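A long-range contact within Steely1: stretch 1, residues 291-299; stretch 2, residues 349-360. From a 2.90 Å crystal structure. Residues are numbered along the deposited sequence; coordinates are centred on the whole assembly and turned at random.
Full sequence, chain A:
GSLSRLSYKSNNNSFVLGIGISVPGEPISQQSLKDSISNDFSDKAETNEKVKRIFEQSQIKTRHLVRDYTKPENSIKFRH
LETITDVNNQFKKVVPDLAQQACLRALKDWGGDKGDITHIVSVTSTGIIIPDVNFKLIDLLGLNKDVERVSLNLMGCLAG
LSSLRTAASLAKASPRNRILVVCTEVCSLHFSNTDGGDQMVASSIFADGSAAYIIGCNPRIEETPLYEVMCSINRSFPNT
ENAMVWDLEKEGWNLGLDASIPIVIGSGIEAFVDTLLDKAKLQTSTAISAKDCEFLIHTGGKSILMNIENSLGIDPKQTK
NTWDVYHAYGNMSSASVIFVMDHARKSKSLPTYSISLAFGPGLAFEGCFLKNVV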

# COMPACT_ATOMS: atom_id res chain seq x y z
N LYS A 291 13.91 25.84 16.91
CA LYS A 291 15.27 26.35 16.83
C LYS A 291 16.07 25.54 17.83
O LYS A 291 17.30 25.52 17.80
CB LYS A 291 15.32 27.82 17.21
CG LYS A 291 14.51 28.73 16.31
CD LYS A 291 15.26 29.43 15.20
CE LYS A 291 15.05 30.90 15.35
NZ LYS A 291 15.12 31.61 14.10
N ASP A 292 15.35 24.86 18.72
CA ASP A 292 15.97 24.04 19.74
C ASP A 292 15.85 22.57 19.38
O ASP A 292 16.34 21.71 20.11
CB ASP A 292 15.31 24.25 21.10
CG ASP A 292 15.45 25.68 21.61
OD1 ASP A 292 16.56 26.25 21.45
OD2 ASP A 292 14.47 26.21 22.18
N CYS A 293 15.21 22.28 18.25
CA CYS A 293 15.02 20.89 17.83
C CYS A 293 16.03 20.37 16.82
O CYS A 293 16.54 21.12 15.99
CB CYS A 293 13.61 20.71 17.27
SG CYS A 293 12.29 21.22 18.39
N GLU A 294 16.32 19.07 16.91
CA GLU A 294 17.23 18.42 15.98
C GLU A 294 16.37 18.15 14.76
O GLU A 294 15.22 17.74 14.90
CB GLU A 294 17.73 17.09 16.56
CG GLU A 294 18.65 16.30 15.63
CD GLU A 294 20.06 16.86 15.59
OE1 GLU A 294 20.78 16.62 14.58
OE2 GLU A 294 20.46 17.53 16.57
N PHE A 295 16.91 18.37 13.58
CA PHE A 295 16.14 18.14 12.36
C PHE A 295 16.54 16.89 11.60
O PHE A 295 17.65 16.80 11.05
CB PHE A 295 16.21 19.36 11.45
CG PHE A 295 15.18 20.40 11.78
CD1 PHE A 295 14.06 20.57 10.97
CD2 PHE A 295 15.28 21.16 12.93
CE1 PHE A 295 13.07 21.48 11.31
CE2 PHE A 295 14.29 22.07 13.27
CZ PHE A 295 13.18 22.23 12.46
N LEU A 296 15.62 15.92 11.59
CA LEU A 296 15.80 14.63 10.92
C LEU A 296 14.94 14.69 9.66
O LEU A 296 13.80 14.24 9.65
CB LEU A 296 15.35 13.50 11.84
CG LEU A 296 15.95 13.61 13.25
CD1 LEU A 296 15.49 12.45 14.10
CD2 LEU A 296 17.48 13.66 13.16
N ILE A 297 15.51 15.27 8.62
CA ILE A 297 14.83 15.45 7.35
C ILE A 297 15.16 14.42 6.30
O ILE A 297 16.31 14.00 6.16
CB ILE A 297 15.15 16.84 6.76
CG1 ILE A 297 14.94 17.92 7.83
CG2 ILE A 297 14.27 17.11 5.53
CD1 ILE A 297 15.31 19.32 7.36
N HIS A 298 14.13 14.02 5.56
CA HIS A 298 14.27 13.07 4.46
C HIS A 298 15.30 13.68 3.51
O HIS A 298 15.11 14.79 3.01
CB HIS A 298 12.93 12.91 3.75
CG HIS A 298 13.04 12.44 2.34
ND1 HIS A 298 13.58 11.21 2.01
CD2 HIS A 298 12.72 13.03 1.16
CE1 HIS A 298 13.58 11.07 0.70
NE2 HIS A 298 13.06 12.16 0.16
N THR A 299 16.39 12.96 3.26
CA THR A 299 17.43 13.46 2.38
C THR A 299 17.07 13.46 0.89
O THR A 299 17.67 12.75 0.08
CB THR A 299 18.72 12.64 2.56
OG1 THR A 299 18.46 11.26 2.30
CG2 THR A 299 19.20 12.76 3.97
N SER A 349 24.96 13.81 21.48
CA SER A 349 24.62 15.20 21.79
C SER A 349 23.27 15.62 21.21
O SER A 349 23.10 16.68 20.56
CB SER A 349 25.73 16.15 21.30
OG SER A 349 26.03 16.00 19.93
N LEU A 350 22.28 14.76 21.47
CA LEU A 350 20.97 15.05 20.95
C LEU A 350 20.09 15.85 21.87
O LEU A 350 19.88 15.41 23.04
CB LEU A 350 20.22 13.75 20.58
CG LEU A 350 20.54 13.10 19.23
CD1 LEU A 350 20.08 11.69 19.23
CD2 LEU A 350 19.87 13.85 18.12
N PRO A 351 19.55 16.99 21.37
CA PRO A 351 18.67 17.92 22.09
C PRO A 351 17.57 17.12 22.86
O PRO A 351 17.59 15.87 22.91
CB PRO A 351 17.94 18.72 21.01
CG PRO A 351 18.65 18.37 19.72
CD PRO A 351 19.51 17.18 19.96
N THR A 352 16.51 17.75 23.36
CA THR A 352 15.53 16.94 24.06
C THR A 352 14.46 16.51 23.07
O THR A 352 13.77 15.51 23.29
CB THR A 352 14.96 17.66 25.24
OG1 THR A 352 16.03 17.92 26.15
CG2 THR A 352 13.96 16.80 25.91
N TYR A 353 14.41 17.20 21.94
CA TYR A 353 13.42 16.92 20.91
C TYR A 353 13.94 16.91 19.47
O TYR A 353 15.00 17.45 19.19
CB TYR A 353 12.29 17.95 21.02
CG TYR A 353 11.51 17.91 22.30
CD1 TYR A 353 10.75 16.79 22.63
CD2 TYR A 353 11.51 19.00 23.19
CE1 TYR A 353 10.02 16.74 23.80
CE2 TYR A 353 10.77 18.95 24.38
CZ TYR A 353 10.03 17.82 24.67
OH TYR A 353 9.28 17.78 25.83
N SER A 354 13.14 16.33 18.57
CA SER A 354 13.49 16.27 17.14
C SER A 354 12.28 16.48 16.25
O SER A 354 11.18 16.06 16.59
CB SER A 354 14.12 14.92 16.77
OG SER A 354 15.37 14.73 17.41
N ILE A 355 12.50 17.16 15.13
CA ILE A 355 11.43 17.38 14.17
C ILE A 355 11.82 16.59 12.92
O ILE A 355 12.94 16.74 12.41
CB ILE A 355 11.27 18.88 13.81
CG1 ILE A 355 10.84 19.67 15.05
CG2 ILE A 355 10.23 19.04 12.68
CD1 ILE A 355 10.68 21.17 14.82
N SER A 356 10.93 15.73 12.45
CA SER A 356 11.21 14.97 11.25
C SER A 356 10.26 15.39 10.13
O SER A 356 9.05 15.50 10.32
CB SER A 356 11.08 13.47 11.49
OG SER A 356 11.60 12.78 10.37
N LEU A 357 10.84 15.61 8.96
CA LEU A 357 10.05 16.05 7.83
C LEU A 357 10.29 15.14 6.62
O LEU A 357 11.35 14.52 6.49
CB LEU A 357 10.40 17.50 7.49
CG LEU A 357 10.11 18.50 8.61
CD1 LEU A 357 10.67 19.87 8.22
CD2 LEU A 357 8.61 18.60 8.85
N ALA A 358 9.28 15.05 5.76
CA ALA A 358 9.36 14.25 4.56
C ALA A 358 8.30 14.79 3.62
O ALA A 358 7.26 15.27 4.06
CB ALA A 358 9.12 12.78 4.86
N PHE A 359 8.56 14.69 2.33
CA PHE A 359 7.62 15.20 1.33
C PHE A 359 7.67 14.28 0.15
O PHE A 359 8.71 13.66 -0.14
CB PHE A 359 8.03 16.60 0.88
CG PHE A 359 9.26 17.12 1.56
CD1 PHE A 359 9.16 17.80 2.79
CD2 PHE A 359 10.54 16.71 1.11
CE1 PHE A 359 10.30 18.17 3.50
CE2 PHE A 359 11.68 17.06 1.81
CZ PHE A 359 11.57 17.75 3.03
N GLY A 360 6.56 14.22 -0.57
CA GLY A 360 6.49 13.37 -1.75
C GLY A 360 5.34 13.68 -2.66
O GLY A 360 4.72 14.72 -2.57
O HOH W 1 23.31 16.02 17.54

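The two stretches, at least 56 residues apart in sequence wherever they touch, lie side by side as parallel strands. Their axes approach to 4.7 Å, their N-to-C directions differ by 24°, and together they bury 761 Å². The register is set by Glu294 beside Ser354 and Phe295 beside Ile355, with CA-CA separations of 4.5 and 5.1 Å.

The hydrogen bonds follow the parallel pattern, in which alternate residues of one strand each reach two residues of the other. Glu294 N donates to Tyr353 O (3.1 Å, 178° at the hydrogen), and Ile355 N returns a bond to Glu294 O (2.8 Å, 162°). Leu296 N then donates to Ile355 O (2.9 Å, 160°), and His298 N to Leu357 O (3.0 Å, 161°). Between these the ladder loosens: the bond from Leu357 N to Leu296 O is weak, at 3.3 Å and 145°. The same carbonyl has a shorter partner, because the t rotamer of Ser356 places OG 2.7 Å from Leu296 O, where it donates a hydrogen bond. CA-H...O contacts supplement the ladder, with Ser354 CA 3.2 Å from Glu294 O and Phe295 CA 3.5 Å from Ile355 O.

Phe295, Ile297, Ile355 and Leu357 share one face of the sheet, and their apolar surfaces interlock. Ile355 is the main bump. Its CB sits over one face of the Phe295 ring, 4.2 Å from the centroid and 16° off the ring normal, a CH-pi arrangement, while its CD1 reaches 3.6 Å from Phe295 CZ. Its CG1 also packs 3.7 Å from Cys293 CB, so the isoleucine fills the hollow between cysteine and ring. Leu357 meets the ring differently: its CD1 lies near the ring plane at the edge, 4.2 Å from Phe295 CE1. Further along, the end of Phe359 comes nearer the other strand than its CA-to-CB direction suggests, bringing CZ to 3.7 Å from Ile297 CG2. The edge of the His298 ring adjoins the same phenylalanine, with His298 CD2 4.2 Å from Phe359 CE2.

Glu294, Leu296, Ser354 and Ser356 project from the other face. Here Leu296 packs against Ser354, with Leu296 CD1 3.9 Å from Ser354 CB. The aliphatic part of Glu294 fits against the loop that leads into the second strand: its CB is 3.5 Å from Pro351 CG and its CG 3.7 Å from Leu350 CD2. A water donates to Ser349 O at 3.1 Å and, weakly, to Glu294 OE2 at 3.4 Å, bridging the carboxylate to the loop.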